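Local coordinates for biphenyl-2,3-diol 1,2-dioxygenase III-related protein (Vibrio cholerae, PDB 3EY8), which is of unknown function but has a glyoxalase/dioxygenase-type fold, can bind calcium and is related by name to a biphenyl-diol dioxygenase, at residues A87-G101 against T113-I125. The protein carries 9 engineered substitutions. Numbering follows the deposited sequence. Where two conformers were deposited one is given.
Sequences AMEYVENQGVVIMEG and TSFYFRDPDGNLI. Engineered in segment 87-101: E89 (natural residue Lys), Y90 (natural residue His), V97 (natural residue Thr).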
ATOM      1  N   ALA B  87       7.941  -5.344  20.174  1.00 26.27           N
ATOM      2  CA  ALA B  87       7.181  -4.405  19.353  1.00 24.00           C
ATOM      3  C   ALA B  87       5.802  -4.177  19.946  1.00 22.52           C
ATOM      4  O   ALA B  87       5.330  -3.043  20.028  1.00 24.57           O
ATOM      5  CB  ALA B  87       7.045  -4.926  17.923  1.00 25.96           C
HETATM    6  N   MSE B  88       5.147  -5.265  20.343  0.56 26.09           N
HETATM    7  CA  MSE B  88       3.829  -5.176  20.968  0.56 26.11           C
HETATM    8  C   MSE B  88       3.877  -4.394  22.272  0.56 27.80           C
HETATM    9  O   MSE B  88       3.036  -3.531  22.519  0.56 27.68           O
HETATM   10  CB  MSE B  88       3.239  -6.568  21.218  0.56 23.62           C
HETATM   11  CG  MSE B  88       2.264  -7.028  20.147  0.56 30.21           C
HETATM   12 SE   MSE B  88       1.278  -8.655  20.616  0.56 38.74          SE
HETATM   13  CE  MSE B  88       2.814  -9.844  20.815  0.56 47.65           C
ATOM     14  N   GLU B  89       4.858  -4.706  23.113  1.00 28.77           N
ATOM     15  CA  GLU B  89       5.021  -3.992  24.377  1.00 32.94           C
ATOM     16  C   GLU B  89       5.196  -2.499  24.119  1.00 29.33           C
ATOM     17  O   GLU B  89       4.604  -1.669  24.801  1.00 30.47           O
ATOM     18  CB  GLU B  89       6.211  -4.539  25.167  1.00 37.04           C
ATOM     19  CG  GLU B  89       6.311  -3.992  26.581  1.00 69.47           C
ATOM     20  CD  GLU B  89       7.552  -4.474  27.312  1.00 64.42           C
ATOM     21  OE1 GLU B  89       8.495  -4.948  26.646  1.00 59.47           O
ATOM     22  OE2 GLU B  89       7.587  -4.369  28.556  1.00 86.70           O
ATOM     23  N   TYR B  90       6.009  -2.161  23.121  1.00 27.61           N
ATOM     24  CA  TYR B  90       6.255  -0.767  22.782  1.00 26.88           C
ATOM     25  C   TYR B  90       4.974  -0.059  22.360  1.00 26.05           C
ATOM     26  O   TYR B  90       4.664   1.035  22.833  1.00 27.48           O
ATOM     27  CB  TYR B  90       7.299  -0.647  21.664  1.00 28.14           C
ATOM     28  CG  TYR B  90       7.550   0.790  21.270  1.00 33.35           C
ATOM     29  CD1 TYR B  90       8.504   1.552  21.932  1.00 34.36           C
ATOM     30  CD2 TYR B  90       6.805   1.400  20.264  1.00 31.63           C
ATOM     31  CE1 TYR B  90       8.725   2.870  21.591  1.00 35.29           C
ATOM     32  CE2 TYR B  90       7.019   2.722  19.918  1.00 30.44           C
ATOM     33  CZ  TYR B  90       7.985   3.452  20.587  1.00 33.55           C
ATOM     34  OH  TYR B  90       8.213   4.771  20.261  1.00 37.87           O
ATOM     35  N   VAL B  91       4.230  -0.682  21.452  1.00 25.19           N
ATOM     36  CA  VAL B  91       3.011  -0.072  20.960  1.00 25.00           C
ATOM     37  C   VAL B  91       2.011   0.140  22.102  1.00 25.67           C
ATOM     38  O   VAL B  91       1.454   1.226  22.255  1.00 26.80           O
ATOM     39  CB  VAL B  91       2.395  -0.897  19.819  1.00 28.77           C
ATOM     40  CG1 VAL B  91       1.010  -0.369  19.475  1.00 29.06           C
ATOM     41  CG2 VAL B  91       3.310  -0.847  18.595  1.00 26.76           C
ATOM     42  N   GLU B  92       1.789  -0.892  22.910  1.00 24.46           N
ATOM     43  CA  GLU B  92       0.918  -0.753  24.075  1.00 29.26           C
ATOM     44  C   GLU B  92       1.397   0.343  25.019  1.00 32.90           C
ATOM     45  O   GLU B  92       0.591   1.055  25.616  1.00 35.45           O
ATOM     46  CB  GLU B  92       0.815  -2.070  24.843  1.00 34.34           C
ATOM     47  CG  GLU B  92      -0.127  -3.064  24.218  1.00 46.96           C
ATOM     48  CD  GLU B  92      -0.575  -4.122  25.205  1.00 43.15           C
ATOM     49  OE1 GLU B  92       0.157  -4.377  26.184  1.00 44.04           O
ATOM     50  OE2 GLU B  92      -1.659  -4.698  24.993  1.00 35.81           O
ATOM     51  N   ASN B  93       2.712   0.470  25.156  1.00 31.17           N
ATOM     52  CA  ASN B  93       3.290   1.488  26.025  1.00 29.49           C
ATOM     53  C   ASN B  93       3.037   2.908  25.529  1.00 37.67           C
ATOM     54  O   ASN B  93       3.222   3.869  26.269  1.00 33.36           O
ATOM     55  CB  ASN B  93       4.785   1.246  26.216  1.00 28.47           C
ATOM     56  CG  ASN B  93       5.074   0.113  27.183  1.00 54.17           C
ATOM     57  OD1 ASN B  93       4.157  -0.508  27.722  1.00 60.49           O
ATOM     58  ND2 ASN B  93       6.355  -0.165  27.405  1.00 47.69           N
ATOM     59  N   GLN B  94       2.612   3.043  24.275  1.00 31.21           N
ATOM     60  CA  GLN B  94       2.236   4.355  23.758  1.00 33.54           C
ATOM     61  C   GLN B  94       0.748   4.619  23.993  1.00 30.09           C
ATOM     62  O   GLN B  94       0.228   5.665  23.613  1.00 31.55           O
ATOM     63  CB  GLN B  94       2.594   4.492  22.272  1.00 30.04           C
ATOM     64  CG  GLN B  94       4.001   4.023  21.939  1.00 31.37           C
ATOM     65  CD  GLN B  94       5.048   4.576  22.893  1.00 45.76           C
ATOM     66  OE1 GLN B  94       5.160   5.788  23.082  1.00 37.10           O
ATOM     67  NE2 GLN B  94       5.829   3.683  23.492  1.00 35.04           N
ATOM     68  N   GLY B  95       0.072   3.670  24.633  1.00 29.83           N
ATOM     69  CA  GLY B  95      -1.332   3.835  24.980  1.00 30.23           C
ATOM     70  C   GLY B  95      -2.258   3.309  23.901  1.00 27.77           C
ATOM     71  O   GLY B  95      -3.465   3.562  23.916  1.00 30.81           O
ATOM     72  N   VAL B  96      -1.686   2.564  22.963  1.00 25.22           N
ATOM     73  CA  VAL B  96      -2.433   2.027  21.830  1.00 23.28           C
ATOM     74  C   VAL B  96      -2.999   0.641  22.116  1.00 23.36           C
ATOM     75  O   VAL B  96      -2.302  -0.237  22.626  1.00 24.96           O
ATOM     76  CB  VAL B  96      -1.554   1.989  20.560  1.00 26.37           C
ATOM     77  CG1 VAL B  96      -2.241   1.216  19.435  1.00 25.74           C
ATOM     78  CG2 VAL B  96      -1.235   3.404  20.112  1.00 28.87           C
ATOM     79  N   VAL B  97      -4.273   0.456  21.785  1.00 22.89           N
ATOM     80  CA  VAL B  97      -4.961  -0.804  22.038  1.00 22.99           C
ATOM     81  C   VAL B  97      -4.653  -1.818  20.946  1.00 22.92           C
ATOM     82  O   VAL B  97      -4.959  -1.600  19.767  1.00 25.89           O
ATOM     83  CB  VAL B  97      -6.488  -0.602  22.157  1.00 21.77           C
ATOM     84  CG1 VAL B  97      -7.209  -1.937  22.206  1.00 26.18           C
ATOM     85  CG2 VAL B  97      -6.810   0.231  23.403  1.00 24.81           C
ATOM     86  N   ILE B  98      -4.038  -2.927  21.340  1.00 22.17           N
ATOM     87  CA  ILE B  98      -3.780  -4.015  20.403  1.00 23.56           C
ATOM     88  C   ILE B  98      -5.029  -4.870  20.313  1.00 28.26           C
ATOM     89  O   ILE B  98      -5.494  -5.425  21.308  1.00 27.27           O
ATOM     90  CB  ILE B  98      -2.569  -4.849  20.830  1.00 24.80           C
ATOM     91  CG1 ILE B  98      -1.313  -3.968  20.812  1.00 27.96           C
ATOM     92  CG2 ILE B  98      -2.411  -6.073  19.919  1.00 25.98           C
ATOM     93  CD1 ILE B  98      -0.056  -4.683  21.220  1.00 33.21           C
HETATM   94  N   MSE B  99      -5.586  -4.978  19.115  0.52 24.02           N
HETATM   95  CA  MSE B  99      -6.866  -5.665  18.959  0.52 25.33           C
HETATM   96  C   MSE B  99      -6.753  -7.181  18.788  0.52 29.27           C
HETATM   97  O   MSE B  99      -7.727  -7.901  19.003  0.52 38.31           O
HETATM   98  CB  MSE B  99      -7.682  -5.051  17.821  0.52 37.93           C
HETATM   99  CG  MSE B  99      -7.210  -5.421  16.434  0.52 53.33           C
HETATM  100 SE   MSE B  99      -8.163  -4.364  15.112  0.52 74.47          SE
HETATM  101  CE  MSE B  99      -7.803  -2.609  15.864  0.52 28.10           C
ATOM    102  N   GLU B 100      -5.572  -7.662  18.410  1.00 29.26           N
ATOM    103  CA  GLU B 100      -5.346  -9.093  18.283  1.00 32.58           C
ATOM    104  C   GLU B 100      -3.865  -9.319  18.050  1.00 33.92           C
ATOM    105  O   GLU B 100      -3.190  -8.454  17.484  1.00 26.08           O
ATOM    106  CB  GLU B 100      -6.152  -9.636  17.101  1.00 35.53           C
ATOM    107  CG  GLU B 100      -6.194 -11.146  16.985  1.00 57.76           C
ATOM    108  CD  GLU B 100      -6.978 -11.608  15.769  1.00 53.75           C
ATOM    109  OE1 GLU B 100      -7.494 -10.745  15.024  1.00 47.43           O
ATOM    110  OE2 GLU B 100      -7.078 -12.834  15.559  1.00 80.84           O
ATOM    111  N   GLY B 101      -3.362 -10.471  18.488  1.00 28.60           N
ATOM    112  CA  GLY B 101      -1.964 -10.819  18.291  1.00 27.39           C
ATOM    113  C   GLY B 101      -1.308 -11.272  19.577  1.00 36.03           C
ATOM    114  O   GLY B 101      -1.814 -10.971  20.662  1.00 36.72           O
ATOM    115  N   THR B 113       4.160 -13.680  11.726  1.00 22.24           N
ATOM    116  CA  THR B 113       3.383 -13.509  12.942  1.00 22.39           C
ATOM    117  C   THR B 113       3.014 -12.031  13.071  1.00 24.76           C
ATOM    118  O   THR B 113       3.872 -11.163  12.888  1.00 25.33           O
ATOM    119  CB  THR B 113       4.178 -13.974  14.167  1.00 28.70           C
ATOM    120  OG1 THR B 113       4.618 -15.326  13.955  1.00 28.57           O
ATOM    121  CG2 THR B 113       3.320 -13.916  15.413  1.00 27.44           C
ATOM    122  N   SER B 114       1.745 -11.749  13.375  1.00 24.46           N
ATOM    123  CA  SER B 114       1.215 -10.385  13.290  1.00 23.14           C
ATOM    124  C   SER B 114       0.526  -9.933  14.577  1.00 24.86           C
ATOM    125  O   SER B 114       0.049 -10.755  15.356  1.00 24.43           O
ATOM    126  CB  SER B 114       0.188 -10.290  12.144  1.00 23.93           C
ATOM    127  OG  SER B 114       0.754 -10.576  10.881  1.00 23.36           O
ATOM    128  N   PHE B 115       0.473  -8.618  14.785  1.00 23.83           N
ATOM    129  CA  PHE B 115      -0.482  -8.025  15.715  1.00 23.73           C
ATOM    130  C   PHE B 115      -1.133  -6.811  15.050  1.00 24.48           C
ATOM    131  O   PHE B 115      -0.619  -6.307  14.055  1.00 22.49           O
ATOM    132  CB  PHE B 115       0.129  -7.711  17.096  1.00 23.35           C
ATOM    133  CG  PHE B 115       1.135  -6.579  17.113  1.00 20.60           C
ATOM    134  CD1 PHE B 115       0.753  -5.294  17.481  1.00 24.65           C
ATOM    135  CD2 PHE B 115       2.473  -6.812  16.827  1.00 23.11           C
ATOM    136  CE1 PHE B 115       1.682  -4.259  17.535  1.00 24.41           C
ATOM    137  CE2 PHE B 115       3.401  -5.781  16.877  1.00 24.49           C
ATOM    138  CZ  PHE B 115       3.003  -4.505  17.232  1.00 23.10           C
ATOM    139  N   TYR B 116      -2.273  -6.371  15.576  1.00 22.35           N
ATOM    140  CA  TYR B 116      -3.104  -5.383  14.895  1.00 23.53           C
ATOM    141  C   TYR B 116      -3.514  -4.238  15.806  1.00 24.12           C
ATOM    142  O   TYR B 116      -3.760  -4.430  16.994  1.00 26.56           O
ATOM    143  CB  TYR B 116      -4.402  -6.028  14.394  1.00 22.04           C
ATOM    144  CG  TYR B 116      -4.244  -7.118  13.364  1.00 23.51           C
ATOM    145  CD1 TYR B 116      -3.987  -8.424  13.750  1.00 27.34           C
ATOM    146  CD2 TYR B 116      -4.387  -6.848  12.012  1.00 25.64           C
ATOM    147  CE1 TYR B 116      -3.856  -9.427  12.821  1.00 27.34           C
ATOM    148  CE2 TYR B 116      -4.254  -7.846  11.070  1.00 26.58           C
ATOM    149  CZ  TYR B 116      -3.989  -9.135  11.486  1.00 29.33           C
ATOM    150  OH  TYR B 116      -3.861 -10.147  10.563  1.00 37.91           O
ATOM    151  N   PHE B 117      -3.613  -3.048  15.234  1.00 19.49           N
ATOM    152  CA  PHE B 117      -4.210  -1.917  15.928  1.00 21.30           C
ATOM    153  C   PHE B 117      -4.668  -0.923  14.872  1.00 23.03           C
ATOM    154  O   PHE B 117      -4.408  -1.120  13.687  1.00 23.66           O
ATOM    155  CB  PHE B 117      -3.202  -1.265  16.880  1.00 24.22           C
ATOM    156  CG  PHE B 117      -1.911  -0.877  16.222  1.00 20.85           C
ATOM    157  CD1 PHE B 117      -0.863  -1.776  16.154  1.00 22.21           C
ATOM    158  CD2 PHE B 117      -1.745   0.383  15.670  1.00 21.13           C
ATOM    159  CE1 PHE B 117       0.330  -1.425  15.540  1.00 20.41           C
ATOM    160  CE2 PHE B 117      -0.548   0.743  15.053  1.00 23.11           C
ATOM    161  CZ  PHE B 117       0.487  -0.166  14.991  1.00 23.22           C
ATOM    162  N   ARG B 118      -5.338   0.145  15.293  1.00 22.74           N
ATOM    163  CA  ARG B 118      -5.819   1.147  14.347  1.00 21.85           C
ATOM    164  C   ARG B 118      -5.103   2.472  14.502  1.00 23.23           C
ATOM    165  O   ARG B 118      -4.706   2.856  15.615  1.00 23.75           O
ATOM    166  CB  ARG B 118      -7.329   1.360  14.501  1.00 24.83           C
ATOM    167  CG  ARG B 118      -8.126   0.141  14.099  1.00 29.49           C
ATOM    168  CD  ARG B 118      -9.616   0.368  14.072  1.00 23.38           C
ATOM    169  NE  ARG B 118     -10.290  -0.914  13.883  1.00 25.90           N
ATOM    170  CZ  ARG B 118     -10.431  -1.515  12.706  1.00 26.94           C
ATOM    171  NH1 ARG B 118      -9.958  -0.943  11.606  1.00 25.29           N
ATOM    172  NH2 ARG B 118     -11.049  -2.688  12.624  1.00 25.74           N
ATOM    173  N   ASP B 119      -4.939   3.175  13.386  1.00 21.99           N
ATOM    174  CA  ASP B 119      -4.358   4.518  13.426  1.00 20.67           C
ATOM    175  C   ASP B 119      -5.461   5.542  13.721  1.00 22.96           C
ATOM    176  O   ASP B 119      -6.621   5.164  13.891  1.00 23.64           O
ATOM    177  CB  ASP B 119      -3.535   4.812  12.151  1.00 21.86           C
ATOM    178  CG  ASP B 119      -4.374   5.308  10.972  1.00 23.98           C
ATOM    179  OD1 ASP B 119      -5.615   5.344  11.053  1.00 21.96           O
ATOM    180  OD2 ASP B 119      -3.765   5.672   9.941  1.00 24.68           O
ATOM    181  N   PRO B 120      -5.107   6.831  13.835  1.00 21.74           N
ATOM    182  CA  PRO B 120      -6.111   7.811  14.282  1.00 22.07           C
ATOM    183  C   PRO B 120      -7.331   7.983  13.367  1.00 25.78           C
ATOM    184  O   PRO B 120      -8.351   8.515  13.832  1.00 24.73           O
ATOM    185  CB  PRO B 120      -5.306   9.114  14.365  1.00 23.04           C
ATOM    186  CG  PRO B 120      -3.920   8.659  14.662  1.00 23.95           C
ATOM    187  CD  PRO B 120      -3.744   7.390  13.865  1.00 22.84           C
ATOM    188  N   ASP B 121      -7.239   7.548  12.109  1.00 22.65           N
ATOM    189  CA  ASP B 121      -8.380   7.586  11.182  1.00 20.49           C
ATOM    190  C   ASP B 121      -9.122   6.251  11.085  1.00 20.20           C
ATOM    191  O   ASP B 121     -10.119   6.132  10.365  1.00 23.84           O
ATOM    192  CB  ASP B 121      -7.930   8.023   9.781  1.00 23.44           C
ATOM    193  CG  ASP B 121      -7.491   9.483   9.731  1.00 22.86           C
ATOM    194  OD1 ASP B 121      -6.322   9.766  10.072  1.00 25.32           O
ATOM    195  OD2 ASP B 121      -8.311  10.334   9.332  1.00 25.49           O
ATOM    196  N   GLY B 122      -8.639   5.244  11.806  1.00 23.00           N
ATOM    197  CA  GLY B 122      -9.269   3.936  11.779  1.00 19.88           C
ATOM    198  C   GLY B 122      -8.677   2.992  10.749  1.00 24.26           C
ATOM    199  O   GLY B 122      -9.165   1.876  10.586  1.00 22.96           O
ATOM    200  N   ASN B 123      -7.638   3.427  10.042  1.00 20.93           N
ATOM    201  CA  ASN B 123      -6.915   2.500   9.171  1.00 19.72           C
ATOM    202  C   ASN B 123      -6.433   1.311   9.992  1.00 21.40           C
ATOM    203  O   ASN B 123      -6.030   1.475  11.144  1.00 22.87           O
ATOM    204  CB  ASN B 123      -5.735   3.201   8.498  1.00 21.78           C
ATOM    205  CG  ASN B 123      -6.182   4.307   7.557  1.00 23.39           C
ATOM    206  OD1 ASN B 123      -7.023   4.083   6.694  1.00 21.01           O
ATOM    207  ND2 ASN B 123      -5.611   5.504   7.715  1.00 23.57           N
ATOM    208  N   LEU B 124      -6.486   0.116   9.407  1.00 21.82           N
ATOM    209  CA  LEU B 124      -6.029  -1.087  10.089  1.00 19.45           C
ATOM    210  C   LEU B 124      -4.540  -1.290   9.856  1.00 22.99           C
ATOM    211  O   LEU B 124      -4.090  -1.374   8.707  1.00 22.07           O
ATOM    212  CB  LEU B 124      -6.790  -2.319   9.599  1.00 21.40           C
ATOM    213  CG  LEU B 124      -6.454  -3.638  10.301  1.00 21.33           C
ATOM    214  CD1 LEU B 124      -6.755  -3.565  11.809  1.00 20.31           C
ATOM    215  CD2 LEU B 124      -7.216  -4.786   9.653  1.00 22.77           C
ATOM    216  N   ILE B 125      -3.783  -1.364  10.949  1.00 21.81           N
ATOM    217  CA  ILE B 125      -2.342  -1.551  10.870  1.00 20.37           C
ATOM    218  C   ILE B 125      -1.955  -2.916  11.425  1.00 21.02           C
ATOM    219  O   ILE B 125      -2.302  -3.280  12.554  1.00 21.81           O
ATOM    220  CB  ILE B 125      -1.573  -0.423  11.602  1.00 21.52           C
ATOM    221  CG1 ILE B 125      -2.056   0.963  11.141  1.00 21.37           C
ATOM    222  CG2 ILE B 125      -0.074  -0.575  11.391  1.00 23.07           C
ATOM    223  CD1 ILE B 125      -1.895   1.230   9.634  1.00 22.56           C
TER
HETATM  224  O   HOH W   1      -6.403  -0.006  18.043  1.00 25.30           O
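Helix 87-93 runs almost parallel to strand 113-118, 8° between their directions and 10.2 Å between their axes, and the chain then returns antiparallel along the strand, where M99 N gives a hydrogen bond to Y116 O (2.9 Å) and Y116 N one to E100 O (3.0 Å). The phenyl rings of F115 and F117 pack against the helix, F117 also against V96, whose CG1 closes on F117 CB at 3.7 Å. In the conformer given, selenomethionine M88 lays CG over the centre of the F115 ring, a CH-pi contact whose closeness is doubtful; its selenium makes an oblique Met-aromatic contact. V91 divides its two methyls between the rings: CG2 meets the edge of F115 at CZ (3.9 Å), while CG1, anti to the backbone N (chi1 171°), sits over a face of F117 whose opposite face takes I125 CB. I98 CD1 comes obliquely to F115.

Selenomethionine M99 lies on the side of the strand that carries Y116, its CG against Y116 CB (3.5 Å). With CG between the backbone N and the carbonyl carbon (chi1 76°), SE comes beside L124 CD1 (3.7 Å). A water bridges V97 O and R118 N, continuing the backbone link where the direct bonds stop. R118 NH1 bonds to G122 O and also to K65 O of the second subunit.

This is the helix-on-sheet packing of a beta-alpha-beta-beta-beta module, the repeating unit of the vicinal oxygen chelate fold: helix 84-93 lies against the sheet of strands 75-79, 124-129, 110-118 and 103-107, with V127 of strand 124-129 also touching F115 and F117. From strand 110-118, S114 OG hydrogen-bonds S128 OG and OE2 of E126, a calcium ligand although this chain holds no metal.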